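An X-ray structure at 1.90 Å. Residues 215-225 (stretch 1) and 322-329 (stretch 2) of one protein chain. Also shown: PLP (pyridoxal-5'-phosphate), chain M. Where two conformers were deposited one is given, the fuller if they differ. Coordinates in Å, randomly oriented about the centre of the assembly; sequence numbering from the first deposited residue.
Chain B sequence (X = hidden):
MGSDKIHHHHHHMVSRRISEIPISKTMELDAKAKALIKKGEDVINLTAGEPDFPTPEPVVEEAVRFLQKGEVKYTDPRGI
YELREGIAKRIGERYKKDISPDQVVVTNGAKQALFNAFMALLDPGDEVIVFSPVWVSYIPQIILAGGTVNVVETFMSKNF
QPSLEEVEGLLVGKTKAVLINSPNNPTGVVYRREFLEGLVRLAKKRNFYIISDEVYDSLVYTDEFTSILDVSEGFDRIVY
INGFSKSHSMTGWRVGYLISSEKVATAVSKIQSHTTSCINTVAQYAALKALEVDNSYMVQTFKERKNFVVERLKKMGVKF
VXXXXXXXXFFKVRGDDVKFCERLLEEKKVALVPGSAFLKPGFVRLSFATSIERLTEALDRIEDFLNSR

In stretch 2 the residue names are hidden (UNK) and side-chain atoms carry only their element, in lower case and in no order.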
ATOM      1  N   VAL B 215       9.866 -10.635  11.521  1.00 31.95           N
ATOM      2  CA  VAL B 215      10.566 -10.434  10.254  1.00 32.22           C
ATOM      3  C   VAL B 215      12.066 -10.735  10.312  1.00 32.35           C
ATOM      4  O   VAL B 215      12.689 -10.969   9.269  1.00 30.88           O
ATOM      5  CB  VAL B 215      10.438  -9.015   9.677  1.00 32.94           C
ATOM      6  CG1 VAL B 215       9.130  -8.843   9.051  1.00 35.41           C
ATOM      7  CG2 VAL B 215      10.731  -7.937  10.721  1.00 33.51           C
ATOM      8  N   TYR B 216      12.630 -10.727  11.529  1.00 32.04           N
ATOM      9  CA  TYR B 216      14.063 -10.961  11.732  1.00 31.58           C
ATOM     10  C   TYR B 216      14.324 -12.371  12.185  1.00 31.12           C
ATOM     11  O   TYR B 216      15.421 -12.677  12.587  1.00 30.85           O
ATOM     12  CB  TYR B 216      14.626  -9.971  12.754  1.00 31.42           C
ATOM     13  CG  TYR B 216      14.632  -8.540  12.282  1.00 30.88           C
ATOM     14  CD1 TYR B 216      15.593  -8.095  11.393  1.00 30.51           C
ATOM     15  CD2 TYR B 216      13.713  -7.624  12.748  1.00 32.75           C
ATOM     16  CE1 TYR B 216      15.631  -6.796  10.979  1.00 30.80           C
ATOM     17  CE2 TYR B 216      13.739  -6.299  12.323  1.00 33.28           C
ATOM     18  CZ  TYR B 216      14.699  -5.902  11.431  1.00 32.31           C
ATOM     19  OH  TYR B 216      14.757  -4.615  10.982  1.00 33.92           O
ATOM     20  N   ASP B 217      13.331 -13.246  12.089  1.00 31.40           N
ATOM     21  CA  ASP B 217      13.457 -14.593  12.655  1.00 31.99           C
ATOM     22  C   ASP B 217      14.566 -15.492  12.063  1.00 33.42           C
ATOM     23  O   ASP B 217      14.958 -16.486  12.700  1.00 32.06           O
ATOM     24  CB  ASP B 217      12.120 -15.347  12.647  1.00 31.86           C
ATOM     25  CG  ASP B 217      11.665 -15.783  11.248  1.00 33.17           C
ATOM     26  OD1 ASP B 217      10.779 -16.672  11.167  1.00 37.03           O
ATOM     27  OD2 ASP B 217      12.055 -15.271  10.186  1.00 34.31           O
ATOM     28  N   SER B 218      15.027 -15.163  10.849  1.00 33.84           N
ATOM     29  CA  SER B 218      16.111 -15.874  10.177  1.00 35.09           C
ATOM     30  C   SER B 218      17.433 -15.368  10.650  1.00 33.62           C
ATOM     31  O   SER B 218      18.422 -16.074  10.585  1.00 33.65           O
ATOM     32  CB  SER B 218      16.062 -15.600   8.647  1.00 35.45           C
ATOM     33  OG  SER B 218      15.380 -16.665   8.048  1.00 43.06           O
ATOM     34  N   LEU B 219      17.469 -14.095  11.017  1.00 32.98           N
ATOM     35  CA  LEU B 219      18.715 -13.472  11.435  1.00 33.75           C
ATOM     36  C   LEU B 219      18.892 -13.663  12.936  1.00 33.60           C
ATOM     37  O   LEU B 219      18.788 -12.720  13.720  1.00 32.80           O
ATOM     38  CB  LEU B 219      18.738 -11.998  11.030  1.00 34.03           C
ATOM     39  CG  LEU B 219      18.931 -11.765   9.534  1.00 37.65           C
ATOM     40  CD1 LEU B 219      18.375 -10.464   9.067  1.00 38.85           C
ATOM     41  CD2 LEU B 219      20.411 -11.833   9.229  1.00 41.70           C
ATOM     42  N   VAL B 220      19.132 -14.913  13.319  1.00 33.71           N
ATOM     43  CA  VAL B 220      19.321 -15.288  14.719  1.00 34.95           C
ATOM     44  C   VAL B 220      20.717 -15.913  14.901  1.00 35.07           C
ATOM     45  O   VAL B 220      21.227 -16.598  14.005  1.00 34.13           O
ATOM     46  CB  VAL B 220      18.197 -16.229  15.227  1.00 35.21           C
ATOM     47  CG1 VAL B 220      16.875 -15.448  15.356  1.00 35.35           C
ATOM     48  CG2 VAL B 220      18.025 -17.463  14.319  1.00 35.73           C
ATOM     49  N   TYR B 221      21.330 -15.622  16.045  1.00 35.95           N
ATOM     50  CA  TYR B 221      22.725 -15.974  16.337  1.00 36.53           C
ATOM     51  C   TYR B 221      22.779 -16.934  17.502  1.00 38.11           C
ATOM     52  O   TYR B 221      23.799 -17.088  18.144  1.00 37.88           O
ATOM     53  CB  TYR B 221      23.535 -14.715  16.643  1.00 36.16           C
ATOM     54  CG  TYR B 221      23.230 -13.654  15.631  1.00 35.07           C
ATOM     55  CD1 TYR B 221      23.391 -13.920  14.271  1.00 33.39           C
ATOM     56  CD2 TYR B 221      22.746 -12.403  16.012  1.00 33.14           C
ATOM     57  CE1 TYR B 221      23.085 -12.961  13.309  1.00 34.06           C
ATOM     58  CE2 TYR B 221      22.437 -11.431  15.047  1.00 34.32           C
ATOM     59  CZ  TYR B 221      22.598 -11.724  13.691  1.00 32.59           C
ATOM     60  OH  TYR B 221      22.284 -10.792  12.715  1.00 34.07           O
ATOM     61  N   THR B 222      21.676 -17.631  17.700  1.00 39.66           N
ATOM     62  CA  THR B 222      21.455 -18.386  18.897  1.00 41.32           C
ATOM     63  C   THR B 222      20.371 -19.440  18.615  1.00 42.52           C
ATOM     64  O   THR B 222      19.638 -19.360  17.602  1.00 42.45           O
ATOM     65  CB  THR B 222      21.110 -17.341  20.008  1.00 41.88           C
ATOM     66  OG1 THR B 222      22.197 -17.257  20.930  1.00 41.23           O
ATOM     67  CG2 THR B 222      19.925 -17.692  20.843  1.00 41.70           C
ATOM     68  N   ASP B 223      20.302 -20.439  19.491  1.00 43.53           N
ATOM     69  CA  ASP B 223      19.284 -21.506  19.402  1.00 44.41           C
ATOM     70  C   ASP B 223      18.115 -21.269  20.383  1.00 43.84           C
ATOM     71  O   ASP B 223      17.244 -22.116  20.513  1.00 44.46           O
ATOM     72  CB  ASP B 223      19.921 -22.895  19.640  1.00 45.50           C
ATOM     73  CG  ASP B 223      20.510 -23.040  21.040  1.00 48.22           C
ATOM     74  OD1 ASP B 223      20.771 -21.981  21.668  1.00 51.63           O
ATOM     75  OD2 ASP B 223      20.767 -24.156  21.594  1.00 53.92           O
ATOM     76  N   GLU B 224      18.106 -20.119  21.058  1.00 43.23           N
ATOM     77  CA  GLU B 224      17.026 -19.724  21.989  1.00 42.94           C
ATOM     78  C   GLU B 224      15.832 -18.999  21.332  1.00 41.43           C
ATOM     79  O   GLU B 224      14.872 -18.701  22.042  1.00 41.72           O
ATOM     80  CB  GLU B 224      17.576 -18.855  23.155  0.60 43.31           C
ATOM     81  CG  GLU B 224      17.666 -19.560  24.507  0.60 43.74           C
ATOM     82  CD  GLU B 224      18.755 -20.595  24.541  0.60 44.18           C
ATOM     83  OE1 GLU B 224      19.471 -20.663  25.558  0.60 45.60           O
ATOM     84  OE2 GLU B 224      18.900 -21.334  23.551  0.60 44.45           O
ATOM     85  N   PHE B 225      15.863 -18.701  20.023  1.00 39.22           N
ATOM     86  CA  PHE B 225      14.700 -18.063  19.392  1.00 36.75           C
ATOM     87  C   PHE B 225      13.464 -18.929  19.521  1.00 35.29           C
ATOM     88  O   PHE B 225      13.467 -20.088  19.136  1.00 34.97           O
ATOM     89  CB  PHE B 225      14.892 -17.693  17.902  1.00 36.56           C
ATOM     90  CG  PHE B 225      13.652 -17.066  17.293  1.00 34.97           C
ATOM     91  CD1 PHE B 225      13.225 -15.819  17.720  1.00 33.21           C
ATOM     92  CD2 PHE B 225      12.893 -17.746  16.352  1.00 35.69           C
ATOM     93  CE1 PHE B 225      12.076 -15.248  17.234  1.00 32.18           C
ATOM     94  CE2 PHE B 225      11.732 -17.184  15.837  1.00 34.94           C
ATOM     95  CZ  PHE B 225      11.319 -15.929  16.281  1.00 34.24           C
ATOM     96  N   UNK B 322      23.671  -8.025  24.652  1.00 34.87           N
ATOM     97  CA  UNK B 322      24.203  -8.702  23.491  1.00 35.07           C
ATOM     98  C   UNK B 322      23.028  -9.087  22.597  1.00 34.41           C
ATOM     99  O   UNK B 322      22.149  -9.811  23.042  1.00 34.18           O
ATOM    100  c   UNK B 322      26.518 -11.882  23.346  1.00 42.65           C
ATOM    101  c   UNK B 322      24.986  -9.944  23.933  1.00 35.51           C
ATOM    102  o   UNK B 322      26.982 -11.818  24.507  1.00 45.20           O
ATOM    103  o   UNK B 322      26.697 -12.877  22.607  1.00 47.46           O
ATOM    104  c   UNK B 322      25.698 -10.705  22.817  1.00 38.54           C
ATOM    105  N   UNK B 323      22.986  -8.603  21.359  1.00 33.28           N
ATOM    106  CA  UNK B 323      21.867  -8.961  20.480  1.00 33.64           C
ATOM    107  C   UNK B 323      21.896 -10.447  20.106  1.00 33.83           C
ATOM    108  O   UNK B 323      22.976 -10.986  19.865  1.00 34.81           O
ATOM    109  c   UNK B 323      23.452  -7.731  19.217  1.00 32.77           C
ATOM    110  c   UNK B 323      23.936  -7.694  20.699  1.00 33.12           C
ATOM    111  c   UNK B 323      22.064  -8.058  19.245  1.00 32.86           C
ATOM    112  N   UNK B 324      20.734 -11.097  20.114  1.00 33.53           N
ATOM    113  CA  UNK B 324      20.597 -12.497  19.726  1.00 33.73           C
ATOM    114  C   UNK B 324      19.992 -12.649  18.340  1.00 32.99           C
ATOM    115  O   UNK B 324      19.864 -13.761  17.827  1.00 33.10           O
ATOM    116  o   UNK B 324      18.923 -14.038  23.763  1.00 42.96           O
ATOM    117  c   UNK B 324      19.843 -14.470  23.044  1.00 40.78           C
ATOM    118  c   UNK B 324      19.761 -13.236  20.774  1.00 34.08           C
ATOM    119  o   UNK B 324      20.230 -15.652  23.128  1.00 46.21           O
ATOM    120  c   UNK B 324      20.553 -13.525  22.065  1.00 37.03           C
ATOM    121  N   UNK B 325      19.605 -11.529  17.751  1.00 32.24           N
ATOM    122  CA  UNK B 325      18.989 -11.511  16.437  1.00 32.40           C
ATOM    123  C   UNK B 325      18.888 -10.112  15.848  1.00 32.29           C
ATOM    124  O   UNK B 325      19.271  -9.136  16.513  1.00 32.65           O
ATOM    125  N   UNK B 326      18.374 -10.026  14.611  1.00 31.80           N
ATOM    126  CA  UNK B 326      18.325  -8.801  13.809  1.00 30.92           C
ATOM    127  C   UNK B 326      19.759  -8.299  13.576  1.00 30.82           C
ATOM    128  O   UNK B 326      20.684  -9.098  13.627  1.00 30.81           O
ATOM    129  c   UNK B 326      17.406  -7.729  14.449  1.00 30.72           C
ATOM    130  N   UNK B 327      19.950  -7.024  13.243  1.00 30.24           N
ATOM    131  CA  UNK B 327      21.291  -6.528  12.970  1.00 29.84           C
ATOM    132  C   UNK B 327      21.544  -5.181  13.589  1.00 29.85           C
ATOM    133  O   UNK B 327      22.269  -4.339  13.038  1.00 29.13           O
ATOM    134  c   UNK B 327      18.611  -5.067   8.832  1.00 31.91           C
ATOM    135  c   UNK B 327      21.631  -6.563  11.482  1.00 30.43           C
ATOM    136  c   UNK B 327      18.773  -6.417   9.007  1.00 32.51           C
ATOM    137  c   UNK B 327      20.403  -4.659  10.370  1.00 32.37           C
ATOM    138  c   UNK B 327      20.562  -6.026  10.568  1.00 31.66           C
ATOM    139  c   UNK B 327      19.739  -6.897   9.865  1.00 32.19           C
ATOM    140  c   UNK B 327      19.418  -4.179   9.507  1.00 33.34           C
ATOM    141  N   UNK B 328      20.979  -5.031  14.792  1.00 29.86           N
ATOM    142  CA  UNK B 328      21.125  -3.843  15.636  1.00 30.05           C
ATOM    143  C   UNK B 328      21.805  -4.136  16.984  1.00 30.83           C
ATOM    144  O   UNK B 328      21.742  -5.251  17.552  1.00 30.15           O
ATOM    145  c   UNK B 328      18.498  -2.197  12.518  1.00 30.23           C
ATOM    146  c   UNK B 328      19.767  -3.211  15.900  1.00 29.78           C
ATOM    147  c   UNK B 328      17.891  -4.052  14.462  1.00 27.57           C
ATOM    148  c   UNK B 328      17.143  -4.013  13.314  1.00 29.06           C
ATOM    149  c   UNK B 328      18.929  -3.147  14.670  1.00 28.91           C
ATOM    150  c   UNK B 328      19.230  -2.238  13.670  1.00 26.82           C
ATOM    151  c   UNK B 328      17.458  -3.075  12.327  1.00 29.14           C
ATOM    152  o   UNK B 328      16.715  -2.964  11.162  1.00 31.83           O
ATOM    153  N   UNK B 329      22.475  -3.104  17.472  1.00 31.14           N
ATOM    154  CA  UNK B 329      23.051  -3.105  18.786  1.00 31.43           C
ATOM    155  C   UNK B 329      22.621  -1.780  19.443  1.00 31.56           C
ATOM    156  O   UNK B 329      22.858  -0.692  18.900  1.00 31.10           O
ATOM    157  c   UNK B 329      24.574  -3.262  18.693  1.00 31.77           C
ATOM    158  c   UNK B 329      26.375  -4.599  19.862  1.00 34.50           C
ATOM    159  c   UNK B 329      25.208  -3.635  20.030  1.00 32.39           C
ATOM    160  c   UNK B 329      25.645  -2.393  20.773  1.00 32.54           C
TER
HETATM  161  N1  PLP M1234       9.202  -4.655  11.648  1.00 41.90           N
HETATM  162  C2  PLP M1234      10.464  -4.227  12.012  1.00 42.37           C
HETATM  163  C2A PLP M1234      10.695  -4.067  13.486  1.00 37.49           C
HETATM  164  C3  PLP M1234      11.440  -3.932  11.046  1.00 41.54           C
HETATM  165  O3  PLP M1234      12.557  -3.563  11.390  1.00 38.85           O
HETATM  166  C4  PLP M1234      11.160  -4.126   9.684  1.00 44.94           C
HETATM  167  C4A PLP M1234      12.241  -3.828   8.622  1.00 46.18           C
HETATM  168  C5  PLP M1234       9.859  -4.588   9.364  1.00 46.14           C
HETATM  169  C6  PLP M1234       8.908  -4.835  10.352  1.00 42.92           C
HETATM  170  C5A PLP M1234       9.336  -4.866   7.971  1.00 46.10           C
HETATM  171  O4P PLP M1234       9.570  -4.036   6.846  1.00 37.20           O
HETATM  172  P   PLP M1234       9.062  -4.430   5.380  1.00 31.61           P
HETATM  173  O1P PLP M1234      10.200  -3.947   4.559  1.00 30.66           O
HETATM  174  O2P PLP M1234       8.810  -5.878   5.302  1.00 32.00           O
HETATM  175  O3P PLP M1234       7.873  -3.556   5.291  1.00 30.96           O

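Position 322 carries three side-chain carbons in an unbranched row, the third bearing two oxygens. That is a carboxylate at the end of a two-methylene arm, and it makes no contact with stretch 1. The residue is E322, its arm fully extended, chi1 and chi2 both t.

At 323 three carbons close a ring onto the backbone nitrogen. The ring stays clear of stretch 1; the nearest approach is through the backbone, with O of 323 4.1 Å from CD2 of Y221, at the edge of that ring. The closed ring makes it P323.

Position 324 again has three carbons and a terminal pair of oxygens. CA-to-CB points sideways, yet the end of the chain comes nearer stretch 1, where one of the oxygens lies 3.1 Å from CG2 of T222. The backbone does firmer work: Y221 N donates to O of 324 at 3.0 Å and a nearly straight 165°, while CA of V220 approaches the same oxygen at 3.5 Å. The carboxylate on its two-methylene arm makes this E324, and a weak hydrogen bond from T222 OG1 to E324 OE2, 3.4 Å long, is possible at this partly exposed margin.

Nothing follows CA at 325. This CA lies 4.2 Å from CA of V220, the single bridge between the backbones, and 3.0 Å from O of L219. An ideal CB here would sit only 3.1 Å from L219 O, a tight fit, so the bare position suits the close approach. This is G325.

At 326 there is one carbon, CB, and it lies over one face of the Y216 ring, 3.8 Å from the centroid in a CH-pi contact. Both backbone polar groups are used: N of 326 donates to L219 O at 2.9 Å, and Y221 OH donates to O of 326 at 2.5 Å. The lone carbon identifies A326.

Position 327 has one carbon and then a ring of six carbons without oxygen. The edge of the Y216 ring turns toward the face of this ring, the planes at 79°, and CD1 of L219 reaches its edge. The residue is F327; CE1 of Y216 is 3.7 Å from CE2 of F327, and L219 CD1 is 3.9 Å from CD2 of F327.

A similar ring at 328 bears one oxygen. Its edge is directed toward the face of the Y216 ring, and its oxygen shares a hydrogen bond with the Y216 hydroxyl. This makes it Y328, with Y216 OH to Y328 OH at 2.6 Å.

Four carbons forked at the second, out of reach of stretch 1, mark 329 as L329.

The contact combines a short backbone match with aromatic packing. The turn from Y216 to L219, held by L219 N donating to Y216 O at 2.9 Å, precedes the bridged segment, where L219 O and Y221 N engage stretch 2 at A326 N and E324 O. A326, F327 and Y328 all touch Y216, whose OH lies 2.5 Å from PLP O3 in a very short hydrogen bond. Here the bare G325 suits the close backbone approach at V220, the small A326 sits on the Y216 face, and the rings of F327 and Y328 pack around Y216.

Stretch 2 (322-329) EPEGAFYL
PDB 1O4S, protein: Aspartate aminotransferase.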